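Long-range contacts in heavy metal cation tricomponent efflux pump ZneA(CzcA-like) (Cupriavidus metallidurans, PDB 4K0J), which exports zinc ions in exchange for protons, as the inner-membrane component of a three-part heavy-metal efflux system of the RND superfamily: residues Ile701-Pro706 with His807-Leu812; Thr46-Thr51 with Leu92-Phe97; Thr131-Glu136 with Asp654-Lys659; Gly543-Pro548 with Gly816-Thr821. All coordinates share one frame; numbering follows the deposited sequence.

Contact 1. Residues Ile701-Pro706 with His807-Leu812; sequences IDQEPP and HLTVRL
Gln703 lies across Thr809 at about a right angle and engages it with both ends of its carboxamide, a worked case of a side chain continuing a backbone pairing where the strand itself has stopped. The chain is bent at chi2 (77°), which brings CD back toward strand 807-812. From there OE1 accepts the backbone N of Thr809 at 2.7 Å, the donor standing tilted from the carbonyl plane, while NE2 reaches Thr809 OG1 at 3.2 Å with the hydroxyl close to the amide plane. NE2 also bonds to Thr800, and the aliphatic part of Gln703 rests on Leu808, CB to CG 3.9 Å.

One residue earlier the link is made by the backbone: Asp702 N donates to Thr809 O at 2.7 Å. Ile701 and Val810 form a non-hydrogen-bonded antiparallel pair, and both side chains face helix 676-690. This is the edge of a four-stranded antiparallel sheet of ferredoxin-like topology, consistent with one of the porter subdomains of RND pumps; strand 807-812 lies between 699-701 and 667-672 in a split beta-alpha-beta unit. Beyond Ile701 the chain leaves the sheet toward strand 707-714.

On the other side of the sheet from Ile701, Asp702 and Arg811 cross at about a right angle. Their carboxylate and guanidinium planes stand 87° apart, and OD1 meets NH1 at the guanidinium edge in a salt bridge whose exact length is doubtful at this resolution. On the helix-facing side, Ile701 CG2 touches Leu808 CD2 at 3.8 Å.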
# COMPACT_ATOMS: atom_id res chain seq x y z
N ILE C 701 35.05 10.66 21.79
CA ILE C 701 33.70 11.09 22.12
C ILE C 701 33.08 11.67 20.87
O ILE C 701 33.53 12.71 20.38
CB ILE C 701 33.69 12.16 23.23
CG1 ILE C 701 34.13 11.55 24.57
CG2 ILE C 701 32.31 12.79 23.36
CD1 ILE C 701 34.01 12.50 25.74
N ASP C 702 32.06 11.00 20.35
CA ASP C 702 31.42 11.40 19.11
C ASP C 702 30.95 12.85 19.14
O ASP C 702 31.23 13.61 18.21
CB ASP C 702 30.24 10.47 18.80
CG ASP C 702 29.86 10.48 17.33
OD1 ASP C 702 30.76 10.36 16.48
OD2 ASP C 702 28.65 10.61 17.03
N GLN C 703 30.24 13.23 20.20
CA GLN C 703 29.79 14.61 20.36
C GLN C 703 30.96 15.55 20.61
O GLN C 703 31.72 15.40 21.57
CB GLN C 703 28.77 14.73 21.50
CG GLN C 703 27.44 14.06 21.22
CD GLN C 703 27.50 12.56 21.37
OE1 GLN C 703 28.55 11.99 21.64
NE2 GLN C 703 26.35 11.91 21.19
N GLU C 704 31.10 16.52 19.72
CA GLU C 704 32.17 17.50 19.80
C GLU C 704 31.92 18.43 20.98
O GLU C 704 30.77 18.67 21.35
CB GLU C 704 32.27 18.28 18.48
CG GLU C 704 30.93 18.66 17.85
CD GLU C 704 30.25 17.50 17.13
OE1 GLU C 704 29.22 17.74 16.46
OE2 GLU C 704 30.73 16.36 17.24
N PRO C 705 33.00 18.95 21.60
CA PRO C 705 32.91 19.82 22.78
C PRO C 705 32.09 21.07 22.52
O PRO C 705 31.87 21.43 21.36
CB PRO C 705 34.36 20.21 23.03
CG PRO C 705 35.16 19.10 22.44
CD PRO C 705 34.40 18.68 21.23
N PRO C 706 31.63 21.73 23.59
CA PRO C 706 31.00 23.04 23.41
C PRO C 706 31.98 24.03 22.80
O PRO C 706 33.19 23.92 23.00
CB PRO C 706 30.62 23.44 24.84
CG PRO C 706 30.49 22.17 25.57
CD PRO C 706 31.52 21.26 24.98
N HIS C 807 22.32 11.68 25.58
CA HIS C 807 23.49 10.85 25.80
C HIS C 807 24.72 11.35 25.04
O HIS C 807 24.60 12.13 24.10
CB HIS C 807 23.20 9.38 25.43
CG HIS C 807 23.21 9.11 23.96
ND1 HIS C 807 22.20 9.53 23.11
CD2 HIS C 807 24.10 8.46 23.18
CE1 HIS C 807 22.48 9.15 21.88
NE2 HIS C 807 23.63 8.50 21.89
N LEU C 808 25.89 10.91 25.48
CA LEU C 808 27.12 11.17 24.75
C LEU C 808 27.70 9.83 24.32
O LEU C 808 27.54 8.83 25.01
CB LEU C 808 28.13 11.92 25.61
CG LEU C 808 28.53 13.32 25.14
CD1 LEU C 808 27.36 14.28 25.24
CD2 LEU C 808 29.72 13.84 25.94
N THR C 809 28.36 9.80 23.17
CA THR C 809 28.78 8.54 22.58
C THR C 809 30.29 8.38 22.55
O THR C 809 31.00 9.19 21.97
CB THR C 809 28.27 8.41 21.14
OG1 THR C 809 26.88 8.74 21.09
CG2 THR C 809 28.48 6.99 20.64
N VAL C 810 30.77 7.32 23.19
CA VAL C 810 32.18 6.98 23.07
C VAL C 810 32.33 5.94 21.97
O VAL C 810 32.15 4.75 22.21
CB VAL C 810 32.75 6.43 24.39
CG1 VAL C 810 34.24 6.17 24.24
CG2 VAL C 810 32.50 7.40 25.53
N ARG C 811 32.64 6.40 20.77
CA ARG C 811 32.79 5.48 19.65
C ARG C 811 34.19 4.89 19.58
O ARG C 811 35.18 5.57 19.89
CB ARG C 811 32.37 6.15 18.34
CG ARG C 811 33.31 7.19 17.78
CD ARG C 811 32.80 7.65 16.42
NE ARG C 811 33.82 8.30 15.61
CZ ARG C 811 33.96 9.61 15.51
NH1 ARG C 811 33.15 10.42 16.18
NH2 ARG C 811 34.91 10.13 14.74
N LEU C 812 34.27 3.62 19.18
CA LEU C 812 35.52 2.85 19.21
C LEU C 812 35.50 1.61 18.30
O LEU C 812 34.46 0.98 18.12
CB LEU C 812 35.86 2.43 20.64
CG LEU C 812 35.03 1.29 21.25
CD1 LEU C 812 35.86 0.54 22.27
CD2 LEU C 812 33.75 1.81 21.88

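Contact 2. Residues Thr46-Thr51 with Leu92-Phe97; sequences TSQVVT and LITVVF
Leu92 begins the pairing by laying its CA against Val49 O, a CA-H...O contact of 3.3 Å. At Ile93 the backbone bonds in both directions: its N donates to Val49 O and its O receives Val49 N, each at 2.9 Å. The two side chains lie side by side, and Val49 CG1, placed between the backbone N and the carbonyl carbon (chi1 37°), comes to 3.5 Å from Ile93 CB. Thr94 runs alongside Gln48 in a non-hydrogen-bonded pair and sets its CG2 beside Thr46 OG1. Val95 repeats the two-way bonding with Ser47. Its O is gripped twice, by Ser47 N and by Thr46 OG1 at 3.1 Å from above the carbonyl plane. Val96 then meets Thr46, CB to CB, at 4.1 Å. Phe97 turns its ring edge to Thr46 CA, while one ring face takes Val95 CG1, 3.6 Å above its plane and offset toward the rim.

These are neighbouring central strands of a ferredoxin-like porter subdomain, with Ile93 and Val95 packed on helix 62-73. Val49, Ile93 and Val95 make that face largely apolar, Ser47 being the exception, with weak bonds to Arg107 and Asp128. The other face is mixed, and its Thr46, Gln48 and Thr94 meet Lys659 of helix 653-660. The paired backbone bonds fix the register of the two strands.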
# COMPACT_ATOMS: atom_id res chain seq x y z
N THR C 46 15.29 1.93 7.53
CA THR C 46 15.45 3.21 8.24
C THR C 46 15.06 4.41 7.39
O THR C 46 15.05 4.35 6.16
CB THR C 46 16.89 3.40 8.74
OG1 THR C 46 17.04 4.74 9.23
CG2 THR C 46 17.89 3.18 7.61
N SER C 47 14.74 5.51 8.06
CA SER C 47 14.43 6.76 7.38
C SER C 47 14.62 7.92 8.34
O SER C 47 14.31 7.81 9.53
CB SER C 47 13.00 6.75 6.85
OG SER C 47 12.76 7.89 6.06
N GLN C 48 15.15 9.03 7.84
CA GLN C 48 15.40 10.20 8.68
C GLN C 48 14.67 11.45 8.18
O GLN C 48 14.50 11.66 6.97
CB GLN C 48 16.91 10.46 8.85
CG GLN C 48 17.75 10.13 7.63
CD GLN C 48 19.20 10.56 7.77
OE1 GLN C 48 19.58 11.16 8.78
NE2 GLN C 48 20.02 10.26 6.76
N VAL C 49 14.24 12.27 9.13
CA VAL C 49 13.57 13.53 8.84
C VAL C 49 14.49 14.73 9.07
O VAL C 49 15.17 14.82 10.10
CB VAL C 49 12.24 13.70 9.64
CG1 VAL C 49 12.38 13.13 11.04
CG2 VAL C 49 11.82 15.16 9.70
N VAL C 50 14.51 15.64 8.11
CA VAL C 50 15.41 16.78 8.15
C VAL C 50 14.63 18.07 8.34
O VAL C 50 13.92 18.52 7.43
CB VAL C 50 16.24 16.88 6.86
CG1 VAL C 50 17.44 17.78 7.07
CG2 VAL C 50 16.68 15.50 6.41
N THR C 51 14.76 18.67 9.52
CA THR C 51 14.23 20.00 9.76
C THR C 51 15.39 20.98 9.67
O THR C 51 16.12 21.17 10.65
CB THR C 51 13.57 20.13 11.15
OG1 THR C 51 12.67 19.03 11.36
CG2 THR C 51 12.79 21.43 11.24
N LEU C 92 18.09 16.80 12.68
CA LEU C 92 17.84 15.60 11.89
C LEU C 92 17.53 14.39 12.78
O LEU C 92 18.30 14.05 13.68
CB LEU C 92 18.98 15.31 10.90
CG LEU C 92 20.36 14.83 11.34
CD1 LEU C 92 21.12 14.31 10.15
CD2 LEU C 92 21.12 15.97 11.98
N ILE C 93 16.39 13.77 12.53
CA ILE C 93 15.92 12.68 13.37
C ILE C 93 15.95 11.36 12.62
O ILE C 93 15.31 11.22 11.59
CB ILE C 93 14.48 12.94 13.86
CG1 ILE C 93 14.46 14.10 14.85
CG2 ILE C 93 13.89 11.68 14.46
CD1 ILE C 93 13.07 14.48 15.32
N THR C 94 16.71 10.40 13.14
CA THR C 94 16.82 9.10 12.51
C THR C 94 15.85 8.11 13.15
O THR C 94 15.79 8.00 14.37
CB THR C 94 18.26 8.54 12.59
OG1 THR C 94 19.13 9.36 11.80
CG2 THR C 94 18.32 7.12 12.06
N VAL C 95 15.08 7.40 12.32
CA VAL C 95 14.22 6.33 12.81
C VAL C 95 14.51 5.03 12.10
O VAL C 95 14.41 4.96 10.88
CB VAL C 95 12.72 6.65 12.65
CG1 VAL C 95 11.89 5.41 12.93
CG2 VAL C 95 12.32 7.78 13.56
N VAL C 96 14.86 3.99 12.86
CA VAL C 96 15.00 2.66 12.30
C VAL C 96 13.84 1.80 12.80
O VAL C 96 13.43 1.90 13.96
CB VAL C 96 16.38 2.03 12.61
CG1 VAL C 96 17.17 2.92 13.56
CG2 VAL C 96 16.24 0.62 13.18
N PHE C 97 13.30 0.98 11.90
CA PHE C 97 12.07 0.22 12.14
C PHE C 97 12.33 -1.25 12.48
O PHE C 97 13.47 -1.71 12.45
CB PHE C 97 11.15 0.29 10.92
CG PHE C 97 10.63 1.67 10.63
CD1 PHE C 97 11.43 2.61 10.01
CD2 PHE C 97 9.34 2.02 10.97
CE1 PHE C 97 10.94 3.88 9.74
CE2 PHE C 97 8.85 3.28 10.70
CZ PHE C 97 9.65 4.21 10.08

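Contact 3. Residues Thr131-Glu136 with Asp654-Lys659; sequences TSPIGE and DGVLDK
Pro133 presses its ring against the helical turn that starts at Gly655, and its atoms can be followed outward one at a time. CB sits 3.5 Å from Gly655 C and 3.6 Å from Val656 N, directly on the peptide link; Gly655 has no side chain to hold the ring off. CG reaches further along the helix, lying 4.0 Å from Val656 CA and 4.2 Å from Lys659 CG, one turn later. Next to it Ile134 crosses Val656 obliquely, CG2 to CG1 at 4.0 Å.

The proline is presented by a type I turn from Ser132 to Gly135. The turn is held by its own Gly135 N to Ser132 O bond of 2.7 Å and by Ser132 OG, which accepts Ile134 N at 3.2 Å in an ST turn and also bonds to Asp41. Here the chain turns a corner on its way to strand 135-143, and helix 653-660 follows strand 645-649 of another sheet, so the contact joins separate parts of the porter region. No hydrogen bond crosses it: the interface rests on van der Waals packing of Pro133 and Ile134 against the helix backbone, Val656 and the aliphatic CG of Lys659.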
# COMPACT_ATOMS: atom_id res chain seq x y z
N THR C 131 17.10 5.58 0.34
CA THR C 131 18.29 4.85 -0.04
C THR C 131 18.86 4.13 1.17
O THR C 131 18.64 4.54 2.31
CB THR C 131 19.36 5.79 -0.63
OG1 THR C 131 20.61 5.09 -0.75
CG2 THR C 131 19.57 7.00 0.26
N SER C 132 19.59 3.05 0.92
CA SER C 132 20.29 2.31 1.95
C SER C 132 21.63 2.99 2.21
O SER C 132 22.16 3.66 1.33
CB SER C 132 20.52 0.87 1.50
OG SER C 132 21.44 0.19 2.33
N PRO C 133 22.17 2.82 3.43
CA PRO C 133 23.52 3.30 3.76
C PRO C 133 24.60 2.71 2.85
O PRO C 133 25.74 3.16 2.89
CB PRO C 133 23.72 2.81 5.19
CG PRO C 133 22.68 1.76 5.40
CD PRO C 133 21.52 2.23 4.60
N ILE C 134 24.24 1.70 2.05
CA ILE C 134 25.13 1.16 1.03
C ILE C 134 24.62 1.50 -0.37
O ILE C 134 24.93 0.79 -1.33
CB ILE C 134 25.27 -0.36 1.15
CG1 ILE C 134 23.93 -1.05 0.86
CG2 ILE C 134 25.77 -0.74 2.52
CD1 ILE C 134 24.09 -2.51 0.51
N GLY C 135 23.85 2.57 -0.49
CA GLY C 135 23.30 2.97 -1.76
C GLY C 135 24.22 3.88 -2.56
O GLY C 135 23.96 4.17 -3.72
N GLU C 136 25.31 4.32 -1.93
CA GLU C 136 26.21 5.29 -2.55
C GLU C 136 27.17 4.60 -3.53
O GLU C 136 28.33 4.34 -3.21
CB GLU C 136 26.99 6.02 -1.45
CG GLU C 136 26.09 6.70 -0.43
CD GLU C 136 26.77 6.92 0.90
OE1 GLU C 136 27.58 6.06 1.31
OE2 GLU C 136 26.48 7.95 1.54
N ASP C 654 30.36 1.38 7.10
CA ASP C 654 30.32 2.52 8.02
C ASP C 654 28.89 3.05 8.15
O ASP C 654 28.44 3.40 9.25
CB ASP C 654 31.24 3.63 7.52
CG ASP C 654 31.40 4.75 8.51
OD1 ASP C 654 32.28 4.65 9.38
OD2 ASP C 654 30.64 5.74 8.41
N GLY C 655 28.19 3.10 7.03
CA GLY C 655 26.81 3.55 7.01
C GLY C 655 25.90 2.72 7.88
O GLY C 655 25.18 3.25 8.72
N VAL C 656 25.92 1.40 7.67
CA VAL C 656 25.05 0.50 8.42
C VAL C 656 25.47 0.45 9.89
O VAL C 656 24.62 0.32 10.77
CB VAL C 656 24.95 -0.92 7.77
CG1 VAL C 656 25.82 -1.01 6.53
CG2 VAL C 656 25.29 -2.02 8.76
N LEU C 657 26.77 0.58 10.15
CA LEU C 657 27.26 0.69 11.52
C LEU C 657 26.62 1.88 12.20
O LEU C 657 26.19 1.79 13.35
CB LEU C 657 28.77 0.88 11.55
CG LEU C 657 29.64 -0.36 11.34
CD1 LEU C 657 31.08 -0.04 11.71
CD2 LEU C 657 29.10 -1.52 12.16
N ASP C 658 26.56 2.99 11.48
CA ASP C 658 26.00 4.22 12.02
C ASP C 658 24.49 4.13 12.23
O ASP C 658 23.99 4.49 13.29
CB ASP C 658 26.31 5.39 11.09
CG ASP C 658 25.85 6.71 11.65
OD1 ASP C 658 24.67 7.07 11.45
OD2 ASP C 658 26.68 7.38 12.30
N LYS C 659 23.78 3.66 11.21
CA LYS C 659 22.33 3.53 11.31
C LYS C 659 21.94 2.54 12.40
O LYS C 659 20.87 2.64 12.99
CB LYS C 659 21.74 3.08 9.96
CG LYS C 659 21.84 4.11 8.84
CD LYS C 659 20.73 5.13 8.94
CE LYS C 659 21.08 6.36 8.13
NZ LYS C 659 20.19 7.50 8.48

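Contact 4. Residues Gly543-Pro548 with Gly816-Thr821; sequences GRDFLP and GRDLST
The N-terminus of helix 820-830 is where Ser820 meets Arg544, and it illustrates how a passing loop can supply an acceptor to a helix start. Leu819 occupies the N-cap position but has no polar side chain to offer. Instead, the carbonyl of Arg544 takes the amide of the first helical residue: Ser820 N donates to Arg544 O at 3.1 Å, lying in the carbonyl plane with a bent N-H...O angle of 137°. Segment 543-548 belongs to the connection from membrane helix 521-536 to strand 554-560, so the contact ties that linker to the start of a helix in the ferredoxin-like subdomain that also holds strand 807-812.

Side chains close in around this bond. Ser820 CB packs on Arg544 CB at 3.6 Å, and Leu819 brings CB to 3.3 Å from Arg544 O. Leu819 CD2 comes near the backbone of Asp545. Asp818, just ahead of the N-cap, gathers donors on OD2: Ser820 OG gives a bond of 3.0 Å nearly along the C-O axis, and Arg544 N a weak one of 3.4 Å. Gly543 CA lies 3.2 Å from Asp818 OD2; having no side chain, Gly543 leaves room for the carboxylate.

The side chains of Asp545 and Asp818 also come close, and both touch Thr908. Their like charges would be expected to repel, a cost that the nearby helix start may partly offset. The two cross obliquely, carboxylate planes 62° apart, with OD2 of Asp545 standing 3.9 Å from OD1 of Asp818.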
# COMPACT_ATOMS: atom_id res chain seq x y z
N GLY C 543 38.04 -17.64 20.23
CA GLY C 543 37.53 -16.29 20.21
C GLY C 543 36.21 -16.22 19.47
O GLY C 543 35.93 -17.05 18.62
N ARG C 544 35.40 -15.22 19.80
CA ARG C 544 34.09 -15.07 19.17
C ARG C 544 33.90 -13.68 18.58
O ARG C 544 34.16 -12.67 19.24
CB ARG C 544 32.98 -15.37 20.18
CG ARG C 544 32.93 -16.82 20.65
CD ARG C 544 31.99 -16.99 21.83
NE ARG C 544 30.71 -16.32 21.61
CZ ARG C 544 29.77 -16.17 22.54
NH1 ARG C 544 29.96 -16.65 23.76
NH2 ARG C 544 28.63 -15.55 22.24
N ASP C 545 33.46 -13.63 17.32
CA ASP C 545 33.17 -12.37 16.65
C ASP C 545 31.70 -12.29 16.28
O ASP C 545 30.83 -12.77 17.01
CB ASP C 545 34.03 -12.22 15.39
CG ASP C 545 35.49 -11.98 15.69
OD1 ASP C 545 36.23 -11.56 14.78
OD2 ASP C 545 35.91 -12.20 16.85
N PHE C 546 31.42 -11.67 15.13
CA PHE C 546 30.08 -11.68 14.56
C PHE C 546 30.15 -11.90 13.06
O PHE C 546 29.28 -12.53 12.46
CB PHE C 546 29.33 -10.39 14.86
CG PHE C 546 28.01 -10.28 14.15
CD1 PHE C 546 27.88 -9.49 13.02
CD2 PHE C 546 26.91 -10.98 14.60
CE1 PHE C 546 26.68 -9.40 12.36
CE2 PHE C 546 25.70 -10.89 13.94
CZ PHE C 546 25.58 -10.09 12.82
N LEU C 547 31.20 -11.36 12.45
CA LEU C 547 31.53 -11.64 11.05
C LEU C 547 32.96 -11.19 10.77
O LEU C 547 33.45 -10.26 11.42
CB LEU C 547 30.53 -10.97 10.09
CG LEU C 547 30.08 -9.52 10.30
CD1 LEU C 547 31.18 -8.49 9.98
CD2 LEU C 547 28.84 -9.24 9.47
N PRO C 548 33.63 -11.85 9.82
CA PRO C 548 34.98 -11.43 9.41
C PRO C 548 34.98 -10.04 8.78
O PRO C 548 33.91 -9.48 8.51
CB PRO C 548 35.39 -12.50 8.39
CG PRO C 548 34.12 -13.17 7.98
CD PRO C 548 33.22 -13.10 9.17
N GLY C 816 42.27 -5.21 16.12
CA GLY C 816 43.50 -5.49 16.83
C GLY C 816 43.54 -6.87 17.45
O GLY C 816 44.58 -7.53 17.44
N ARG C 817 42.41 -7.32 17.98
CA ARG C 817 42.37 -8.59 18.69
C ARG C 817 41.05 -9.34 18.50
O ARG C 817 40.76 -9.82 17.40
CB ARG C 817 42.63 -8.37 20.19
CG ARG C 817 43.13 -9.61 20.92
CD ARG C 817 43.45 -9.32 22.38
NE ARG C 817 42.26 -9.02 23.18
CZ ARG C 817 42.25 -8.98 24.50
NH1 ARG C 817 41.13 -8.71 25.15
NH2 ARG C 817 43.36 -9.23 25.19
N ASP C 818 40.26 -9.43 19.56
CA ASP C 818 39.07 -10.26 19.56
C ASP C 818 37.84 -9.40 19.78
O ASP C 818 37.91 -8.17 19.72
CB ASP C 818 39.16 -11.30 20.68
CG ASP C 818 38.59 -12.64 20.28
OD1 ASP C 818 38.94 -13.14 19.19
OD2 ASP C 818 37.79 -13.20 21.06
N LEU C 819 36.70 -10.04 20.03
CA LEU C 819 35.50 -9.32 20.40
C LEU C 819 34.96 -9.84 21.73
O LEU C 819 34.68 -9.06 22.63
CB LEU C 819 34.43 -9.42 19.32
CG LEU C 819 33.10 -8.72 19.64
CD1 LEU C 819 33.33 -7.27 20.03
CD2 LEU C 819 32.14 -8.80 18.46
N SER C 820 34.84 -11.16 21.85
CA SER C 820 34.30 -11.78 23.06
C SER C 820 35.17 -11.47 24.27
O SER C 820 34.72 -10.83 25.22
CB SER C 820 34.20 -13.29 22.88
OG SER C 820 35.48 -13.89 22.90
N THR C 821 36.41 -11.93 24.23
CA THR C 821 37.35 -11.72 25.32
C THR C 821 37.63 -10.23 25.53
O THR C 821 37.74 -9.76 26.67
CB THR C 821 38.69 -12.47 25.08
OG1 THR C 821 39.23 -12.09 23.81
CG2 THR C 821 38.46 -13.97 25.09

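Contacts 1 and 2 are buried and belong to two different antiparallel sheets, their centres 20 Å apart; contact 2 is carried by regular backbone bonds, whereas contact 1 begins as an antiparallel pair and continues with one backbone bond and then side-chain bonds. Contacts 3 and 4 are only partly buried and join a turn or loop to a helix: one has no hydrogen bond across it and rests on packing, the other is polar and acidic. Lys659 links contacts 2 and 3 by packing, its side chain lying against Thr46, Gln48 and Thr94. Contacts 1 and 4 share a subdomain, strand 807-812 leading into helix 820-830, though their centres lie 24 Å apart.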